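Local coordinates for FBP protein (Leishmania major, PDB 5OEZ) that probably hydrolyses fructose 1,6-bisphosphate to fructose 6-phosphate and phosphate with the help of magnesium, as a homotetramer of the class 1 fructose-1,6-bisphosphatase family, at residues S38-E43 with G197-T202; N178-L181 with G186-G189; I79-Y84 with S134-W139. All coordinates share one frame; numbering follows the deposited sequence.

In the fold
All three contacts belong to the large mixed sheet of the N-terminal part and its covering helices, and all are buried. Contacts 2 and 3 lie about 11 and 12 Å from the chain's centre (centre to centre), contact 1 about 17 Å out, where the second subunit covers it. Contact 2 is pure sheet: hairpin strands 177-182 and 187-193, held by backbone hydrogen bonds. Contacts 1 and 3 set helices 27-47 and 72-87 against strands 198-203 and 132-140 through side chains. Contact 3 packs a phenylalanine ring on a serine and, loosely, a tryptophan; contact 1 adds a lysine bond. Ile42 of contact 1 packs on Phe81 of contact 3, Phe199 on Leu179 of contact 2, and Leu179 on Trp136.

Contact 1 (S38-E43 with G197-T202); sequences SVKVIE and GEFILT
Lys40 supplies the polar part of this contact: its ammonium NZ gives a hydrogen bond to the carbonyl O of Gly197, 2.9 Å away. The donor meets the C=O at 135° and stands well out of the carbonyl plane, tilted by 34°. The lysine chain is extended at its second torsion and bends at the third (chi3 -66°), a kink that carries CE and NZ over to the carbonyl while CD passes 3.8 Å from the same O of Gly197. Gly197 itself, with positive phi, sits in the turn just ahead of strand 198-203, in a backbone conformation that glycine adopts readily.

The apolar part is made by Val39 and the lysine stem against the ring of Phe199. CG1 of Val39 reaches CZ of Phe199 at 3.6 Å. Beside it, CG of Lys40 lies 4.0 Å from CE2 of Phe199, the two side chains running past each other in opposite directions. Helix 27-47 lies over one face of the large mixed sheet and here meets its outermost strand within the chain, 198-203. Leu192 of the adjoining strand 187-193 touches both Lys40 and Phe199, and Val39 also rests on Ala171 and Tyr173 of strand 167-173.

The charges are settled across a subunit boundary. Lys40 NZ forms a salt bridge with Glu198 OE2 of the second subunit, which would probably favour the charged form of the buried amine, and a hydrogen bond to Ile196 O of that subunit, while Glu198 receives the reciprocal salt bridge from Lys40 of the second subunit. Within one chain the lysine and glutamate are not in contact, NZ of Lys40 standing 5.6 Å from OE2 of Glu198.

Contact 2 (N178-L181 with G186-G189); sequences NLVL and GVDG
Val180 and Val187 share the same first torsion, CG1 lying anti to the backbone N in each, and these two methyls meet: CG1 of Val180 lies 3.4 Å from CG1 of Val187, a close apolar touch between side chains set at a slant. The pair is diagonal, since Val180 is in register with Gly189 and not with Val187. Opposite Val180, Gly189 has no side chain, and its CA comes 4.2 Å from CG2 of Val180. CG1 of Val187 also passes 3.8 Å from the carbonyl O of Leu181.

Leu181 and Asp188 form the hydrogen-bonded pair of this antiparallel hairpin, strands 177-182 and 187-193, whose short segments run at 168° to each other. Two backbone bonds close the pair: Leu181 N to Asp188 O at 3.1 Å, and Asp188 N to Leu181 O, also 3.1 Å. The second is the straighter, 170° at its hydrogen against 144° in the first. Val180 and Gly189 make the adjacent non-hydrogen-bonded pair, where CA of Gly189 makes a weak CA-H...O contact with Leu179 O at 3.5 Å. Asp188 O, already bonded to Leu181 N, takes a similar CA-H contact from Val180, and Leu181 O one from Val187.

The side chains of Leu181 and Asp188 lie on one face of the sheet. There Leu181 packs against Leu12 and Ile16 of helix 12-18, close to the AMP site, to which Ile16 and Phe28 belong. The carboxylate of Asp188 accepts a hydrogen bond at OD1 from His205 N and has a weak one at OD2 with Tyr15 OH. On the other face, Val180 touches His257 of helix 252-262.

Contact 3 (I79-Y84 with S134-W139); sequences IAFKAY and SIWGVW
Ser134 meets the ring of Phe81 first: its OG lies at the ring edge, near the ring plane, 3.8 Å from CE2 of Phe81. CB of Ser134 backs this up, 4.1 Å from both CE2 and CZ of Phe81, so the serine covers one corner of the phenyl group with its methylene as well as its oxygen. Its polar partners are on the two flanking strands: OG is hydrogen-bonded to Pro119 O and to Tyr173 OH. Against Phe81 it therefore makes a van der Waals contact, while those bonds hold its rotation. Pro119 lies in the chain between Asp118 and Leu120, which bind manganese in this protein, although no metal is bound to this chain here.

Ile135 turns its side chain from the helix to the far face of the sheet, where it packs on Met252 and Val253 of helix 252-262. The alternation of the strand places Trp136 back on the helix side, and its first torsion of 62° swings the indole so that CE3 comes 4.5 Å from CZ of Phe81, a looser approach at an oblique angle. Phe81, whose chi1 of -95° departs from the usual staggered value, turns the CE2-CZ side of its ring to Ser134 and, more loosely, CZ to Trp136.

Around Phe81, Ser134 and Trp136, neighbouring elements complete a buried, largely apolar layer. Phe117 of strand 113-121 meets the ring of Phe81, their planes about 25° apart, and also touches Trp136; Pro119 lies against Phe81. Helix 27-47 flanks the contact, with Ile42 on Phe81 and Ile35 on Trp136. In the sheet, strand 132-140 runs between strands 113-121 and 167-173, antiparallel to both, and helix 72-87 packs over it beside helix 27-47.

Contact 1 (S38-E43 with G197-T202)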
loop_
_atom_site.group_PDB
_atom_site.type_symbol
_atom_site.label_atom_id
_atom_site.label_comp_id
_atom_site.label_asym_id
_atom_site.label_seq_id
_atom_site.Cartn_x
_atom_site.Cartn_y
_atom_site.Cartn_z
ATOM N N SER C 38 2.057 -5.968 16.168
ATOM C CA SER C 38 3.516 -6.193 16.147
ATOM C C SER C 38 3.958 -6.750 14.805
ATOM O O SER C 38 4.957 -6.310 14.232
ATOM C CB SER C 38 3.939 -7.159 17.260
ATOM O OG SER C 38 3.548 -6.675 18.531
ATOM N N VAL C 39 3.198 -7.723 14.318
ATOM C CA VAL C 39 3.508 -8.384 13.053
ATOM C C VAL C 39 3.459 -7.393 11.890
ATOM O O VAL C 39 4.328 -7.428 11.016
ATOM C CB VAL C 39 2.609 -9.614 12.828
ATOM C CG1 VAL C 39 2.766 -10.188 11.425
ATOM C CG2 VAL C 39 2.976 -10.709 13.833
ATOM N N LYS C 40 2.474 -6.505 11.906
ATOM C CA LYS C 40 2.326 -5.524 10.833
ATOM C C LYS C 40 3.434 -4.493 10.838
ATOM O O LYS C 40 3.883 -4.058 9.776
ATOM C CB LYS C 40 0.961 -4.852 10.910
ATOM C CG LYS C 40 -0.143 -5.817 10.548
ATOM C CD LYS C 40 -1.518 -5.198 10.484
ATOM C CE LYS C 40 -2.000 -4.728 11.836
ATOM N NZ LYS C 40 -3.156 -3.824 11.610
ATOM N N VAL C 41 3.853 -4.084 12.031
ATOM C CA VAL C 41 4.956 -3.148 12.171
ATOM C C VAL C 41 6.256 -3.763 11.649
ATOM O O VAL C 41 7.026 -3.108 10.945
ATOM C CB VAL C 41 5.115 -2.677 13.642
ATOM C CG1 VAL C 41 6.435 -1.939 13.854
ATOM C CG2 VAL C 41 3.955 -1.767 14.017
ATOM N N ILE C 42 6.482 -5.025 11.980
ATOM C CA ILE C 42 7.681 -5.740 11.503
ATOM C C ILE C 42 7.664 -5.920 9.983
ATOM O O ILE C 42 8.681 -5.755 9.329
ATOM C CB ILE C 42 7.830 -7.094 12.213
ATOM C CG1 ILE C 42 8.132 -6.854 13.694
ATOM C CG2 ILE C 42 8.923 -7.930 11.563
ATOM C CD1 ILE C 42 7.822 -8.042 14.582
ATOM N N GLU C 43 6.504 -6.269 9.442
ATOM C CA GLU C 43 6.319 -6.373 7.995
ATOM C C GLU C 43 6.674 -5.065 7.273
ATOM O O GLU C 43 7.360 -5.107 6.254
ATOM C CB GLU C 43 4.868 -6.755 7.676
ATOM C CG GLU C 43 4.657 -7.425 6.324
ATOM C CD GLU C 43 4.619 -6.476 5.135
ATOM O OE1 GLU C 43 4.268 -5.278 5.289
ATOM O OE2 GLU C 43 4.917 -6.956 4.019
ATOM N N GLY C 197 -5.207 -3.593 6.220
ATOM C CA GLY C 197 -4.411 -3.892 7.401
ATOM C C GLY C 197 -5.068 -4.841 8.382
ATOM O O GLY C 197 -5.112 -4.574 9.578
ATOM N N GLU C 198 -5.613 -5.931 7.867
ATOM C CA GLU C 198 -6.239 -6.954 8.701
ATOM C C GLU C 198 -5.780 -8.307 8.180
ATOM O O GLU C 198 -5.578 -8.492 6.984
ATOM C CB GLU C 198 -7.766 -6.877 8.637
ATOM C CG GLU C 198 -8.389 -5.586 9.177
ATOM C CD GLU C 198 -8.480 -5.503 10.700
ATOM O OE1 GLU C 198 -8.311 -6.534 11.386
ATOM O OE2 GLU C 198 -8.749 -4.387 11.209
ATOM N N PHE C 199 -5.660 -9.250 9.099
ATOM C CA PHE C 199 -5.445 -10.639 8.771
ATOM C C PHE C 199 -6.786 -11.280 8.463
ATOM O O PHE C 199 -7.719 -11.148 9.238
ATOM C CB PHE C 199 -4.732 -11.332 9.935
ATOM C CG PHE C 199 -3.287 -10.973 10.016
ATOM C CD1 PHE C 199 -2.363 -11.634 9.212
ATOM C CD2 PHE C 199 -2.857 -9.948 10.828
ATOM C CE1 PHE C 199 -1.026 -11.300 9.243
ATOM C CE2 PHE C 199 -1.524 -9.591 10.851
ATOM C CZ PHE C 199 -0.610 -10.266 10.061
ATOM N N ILE C 200 -6.856 -11.950 7.317
ATOM C CA ILE C 200 -8.065 -12.530 6.766
ATOM C C ILE C 200 -7.857 -14.033 6.795
ATOM O O ILE C 200 -6.750 -14.507 6.554
ATOM C CB ILE C 200 -8.254 -12.059 5.296
ATOM C CG1 ILE C 200 -8.410 -10.533 5.227
ATOM C CG2 ILE C 200 -9.439 -12.735 4.622
ATOM C CD1 ILE C 200 -9.499 -9.948 6.119
ATOM N N LEU C 201 -8.923 -14.779 7.072
ATOM C CA LEU C 201 -8.855 -16.228 7.100
ATOM C C LEU C 201 -8.735 -16.772 5.678
ATOM O O LEU C 201 -9.570 -16.467 4.825
ATOM C CB LEU C 201 -10.104 -16.802 7.785
ATOM C CG LEU C 201 -10.250 -18.323 7.852
ATOM C CD1 LEU C 201 -9.130 -18.954 8.651
ATOM C CD2 LEU C 201 -11.590 -18.684 8.457
ATOM N N THR C 202 -7.706 -17.582 5.433
ATOM C CA THR C 202 -7.448 -18.158 4.100
ATOM C C THR C 202 -7.219 -19.679 4.058
ATOM O O THR C 202 -7.464 -20.289 3.025
ATOM C CB THR C 202 -6.247 -17.444 3.424
ATOM O OG1 THR C 202 -5.122 -17.406 4.317
ATOM C CG2 THR C 202 -6.614 -16.004 3.029
#

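Contact 2 (N178-L181 with G186-G189)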
loop_
_atom_site.group_PDB
_atom_site.type_symbol
_atom_site.label_atom_id
_atom_site.label_comp_id
_atom_site.label_asym_id
_atom_site.label_seq_id
_atom_site.Cartn_x
_atom_site.Cartn_y
_atom_site.Cartn_z
ATOM N N ASN C 178 1.785 -14.288 6.212
ATOM C CA ASN C 178 0.874 -15.271 6.772
ATOM C C ASN C 178 0.979 -15.299 8.259
ATOM O O ASN C 178 2.033 -15.017 8.804
ATOM C CB ASN C 178 1.215 -16.640 6.274
ATOM C CG ASN C 178 1.047 -16.765 4.777
ATOM O OD1 ASN C 178 1.980 -17.138 4.057
ATOM N ND2 ASN C 178 -0.146 -16.472 4.301
ATOM N N LEU C 179 -0.135 -15.601 8.910
ATOM C CA LEU C 179 -0.181 -15.793 10.341
ATOM C C LEU C 179 -0.905 -17.095 10.589
ATOM O O LEU C 179 -2.045 -17.260 10.168
ATOM C CB LEU C 179 -0.889 -14.625 11.030
ATOM C CG LEU C 179 -0.646 -14.477 12.534
ATOM C CD1 LEU C 179 -0.777 -13.020 12.933
ATOM C CD2 LEU C 179 -1.597 -15.339 13.348
ATOM N N VAL C 180 -0.231 -18.029 11.253
ATOM C CA VAL C 180 -0.769 -19.362 11.501
ATOM C C VAL C 180 -0.849 -19.519 13.011
ATOM O O VAL C 180 0.095 -19.180 13.714
ATOM C CB VAL C 180 0.150 -20.414 10.859
ATOM C CG1 VAL C 180 -0.293 -21.834 11.173
ATOM C CG2 VAL C 180 0.192 -20.203 9.346
ATOM N N LEU C 181 -1.951 -20.065 13.499
ATOM C CA LEU C 181 -2.299 -19.964 14.900
ATOM C C LEU C 181 -3.031 -21.208 15.363
ATOM O O LEU C 181 -3.790 -21.799 14.583
ATOM C CB LEU C 181 -3.230 -18.746 15.035
ATOM C CG LEU C 181 -3.842 -18.387 16.383
ATOM C CD1 LEU C 181 -2.771 -18.040 17.411
ATOM C CD2 LEU C 181 -4.788 -17.221 16.193
ATOM N N GLY C 186 -7.129 -27.360 16.609
ATOM C CA GLY C 186 -6.677 -27.353 15.224
ATOM C C GLY C 186 -5.910 -26.092 14.876
ATOM O O GLY C 186 -5.625 -25.262 15.734
ATOM N N VAL C 187 -5.573 -25.953 13.606
ATOM C CA VAL C 187 -4.717 -24.867 13.147
ATOM C C VAL C 187 -5.436 -24.085 12.049
ATOM O O VAL C 187 -6.070 -24.681 11.173
ATOM C CB VAL C 187 -3.399 -25.433 12.608
ATOM C CG1 VAL C 187 -2.469 -24.332 12.095
ATOM C CG2 VAL C 187 -2.701 -26.216 13.703
ATOM N N ASP C 188 -5.326 -22.756 12.095
ATOM C CA ASP C 188 -5.888 -21.889 11.057
ATOM C C ASP C 188 -4.877 -20.890 10.572
ATOM O O ASP C 188 -4.102 -20.344 11.354
ATOM C CB ASP C 188 -7.125 -21.196 11.576
ATOM C CG ASP C 188 -8.186 -22.185 11.986
ATOM O OD1 ASP C 188 -8.867 -22.726 11.097
ATOM O OD2 ASP C 188 -8.293 -22.464 13.198
ATOM N N GLY C 189 -4.880 -20.672 9.260
ATOM C CA GLY C 189 -3.949 -19.773 8.611
ATOM C C GLY C 189 -4.638 -18.537 8.096
ATOM O O GLY C 189 -5.701 -18.617 7.484
#

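Contact 3 (I79-Y84 with S134-W139)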
loop_
_atom_site.group_PDB
_atom_site.type_symbol
_atom_site.label_atom_id
_atom_site.label_comp_id
_atom_site.label_asym_id
_atom_site.label_seq_id
_atom_site.Cartn_x
_atom_site.Cartn_y
_atom_site.Cartn_z
ATOM N N ILE C 79 11.650 -4.587 20.158
ATOM C CA ILE C 79 11.017 -3.387 20.707
ATOM C C ILE C 79 9.496 -3.354 20.465
ATOM O O ILE C 79 8.723 -3.001 21.366
ATOM C CB ILE C 79 11.659 -2.112 20.106
ATOM C CG1 ILE C 79 13.060 -1.910 20.692
ATOM C CG2 ILE C 79 10.814 -0.857 20.383
ATOM C CD1 ILE C 79 13.913 -0.901 19.950
ATOM N N ALA C 80 9.090 -3.711 19.248
ATOM C CA ALA C 80 7.689 -3.699 18.843
ATOM C C ALA C 80 6.867 -4.696 19.632
ATOM O O ALA C 80 5.886 -4.325 20.285
ATOM C CB ALA C 80 7.571 -3.994 17.360
ATOM N N PHE C 81 7.285 -5.956 19.604
ATOM C CA PHE C 81 6.602 -6.995 20.386
ATOM C C PHE C 81 6.445 -6.618 21.855
ATOM O O PHE C 81 5.364 -6.770 22.410
ATOM C CB PHE C 81 7.299 -8.341 20.273
ATOM C CG PHE C 81 6.724 -9.237 19.213
ATOM C CD1 PHE C 81 5.561 -9.938 19.450
ATOM C CD2 PHE C 81 7.370 -9.403 17.991
ATOM C CE1 PHE C 81 5.026 -10.774 18.481
ATOM C CE2 PHE C 81 6.852 -10.242 17.019
ATOM C CZ PHE C 81 5.675 -10.931 17.263
ATOM N N LYS C 82 7.504 -6.113 22.467
ATOM C CA LYS C 82 7.459 -5.774 23.890
ATOM C C LYS C 82 6.535 -4.621 24.183
ATOM O O LYS C 82 5.801 -4.657 25.169
ATOM C CB LYS C 82 8.852 -5.452 24.443
ATOM C CG LYS C 82 9.782 -6.642 24.471
ATOM C CD LYS C 82 11.095 -6.392 25.215
ATOM C CE LYS C 82 11.712 -5.017 25.037
ATOM N NZ LYS C 82 13.060 -5.040 25.668
ATOM N N ALA C 83 6.582 -3.591 23.341
ATOM C CA ALA C 83 5.794 -2.385 23.580
ATOM C C ALA C 83 4.302 -2.670 23.493
ATOM O O ALA C 83 3.530 -2.290 24.383
ATOM C CB ALA C 83 6.179 -1.296 22.603
ATOM N N TYR C 84 3.902 -3.376 22.445
ATOM C CA TYR C 84 2.505 -3.678 22.243
ATOM C C TYR C 84 1.977 -4.732 23.220
ATOM O O TYR C 84 0.848 -4.611 23.690
ATOM C CB TYR C 84 2.237 -4.049 20.766
ATOM C CG TYR C 84 2.482 -2.873 19.822
ATOM C CD1 TYR C 84 1.745 -1.698 19.943
ATOM C CD2 TYR C 84 3.464 -2.925 18.826
ATOM C CE1 TYR C 84 1.984 -0.614 19.110
ATOM C CE2 TYR C 84 3.703 -1.847 17.984
ATOM C CZ TYR C 84 2.954 -0.699 18.126
ATOM O OH TYR C 84 3.179 0.376 17.311
ATOM N N SER C 134 8.369 -14.908 12.780
ATOM C CA SER C 134 8.228 -14.651 14.221
ATOM C C SER C 134 7.477 -15.823 14.785
ATOM O O SER C 134 6.608 -16.353 14.117
ATOM C CB SER C 134 7.409 -13.376 14.514
ATOM O OG SER C 134 7.944 -12.211 13.900
ATOM N N ILE C 135 7.764 -16.187 16.036
ATOM C CA ILE C 135 7.135 -17.333 16.700
ATOM C C ILE C 135 6.763 -16.966 18.133
ATOM O O ILE C 135 7.513 -16.247 18.793
ATOM C CB ILE C 135 8.092 -18.543 16.775
ATOM C CG1 ILE C 135 8.753 -18.801 15.420
ATOM C CG2 ILE C 135 7.346 -19.796 17.241
ATOM C CD1 ILE C 135 9.930 -19.758 15.479
ATOM N N TRP C 136 5.627 -17.466 18.619
ATOM C CA TRP C 136 5.250 -17.239 20.008
ATOM C C TRP C 136 4.463 -18.411 20.580
ATOM O O TRP C 136 3.789 -19.118 19.852
ATOM C CB TRP C 136 4.447 -15.925 20.170
ATOM C CG TRP C 136 3.201 -15.961 19.418
ATOM C CD1 TRP C 136 1.999 -16.423 19.854
ATOM C CD2 TRP C 136 3.016 -15.555 18.057
ATOM N NE1 TRP C 136 1.072 -16.301 18.849
ATOM C CE2 TRP C 136 1.673 -15.790 17.734
ATOM C CE3 TRP C 136 3.857 -15.009 17.088
ATOM C CZ2 TRP C 136 1.156 -15.517 16.488
ATOM C CZ3 TRP C 136 3.335 -14.729 15.845
ATOM C CH2 TRP C 136 2.003 -14.981 15.556
ATOM N N GLY C 137 4.580 -18.593 21.890
ATOM C CA GLY C 137 3.825 -19.591 22.631
ATOM C C GLY C 137 3.305 -18.924 23.880
ATOM O O GLY C 137 4.009 -18.124 24.502
ATOM N N VAL C 138 2.087 -19.285 24.261
ATOM C CA VAL C 138 1.381 -18.652 25.370
ATOM C C VAL C 138 0.951 -19.700 26.416
ATOM O O VAL C 138 0.383 -20.736 26.076
ATOM C CB VAL C 138 0.117 -17.922 24.857
ATOM C CG1 VAL C 138 -0.584 -17.145 25.984
ATOM C CG2 VAL C 138 0.438 -16.985 23.700
ATOM N N TRP C 139 1.251 -19.418 27.677
ATOM C CA TRP C 139 0.857 -20.251 28.812
ATOM C C TRP C 139 -0.004 -19.371 29.716
ATOM O O TRP C 139 -0.003 -18.136 29.574
ATOM C CB TRP C 139 2.080 -20.715 29.598
ATOM C CG TRP C 139 2.806 -21.883 29.041
ATOM C CD1 TRP C 139 2.724 -23.175 29.469
ATOM C CD2 TRP C 139 3.783 -21.870 28.003
ATOM N NE1 TRP C 139 3.574 -23.973 28.752
ATOM C CE2 TRP C 139 4.246 -23.197 27.848
ATOM C CE3 TRP C 139 4.318 -20.871 27.188
ATOM C CZ2 TRP C 139 5.210 -23.553 26.907
ATOM C CZ3 TRP C 139 5.293 -21.227 26.245
ATOM C CH2 TRP C 139 5.713 -22.556 26.106
#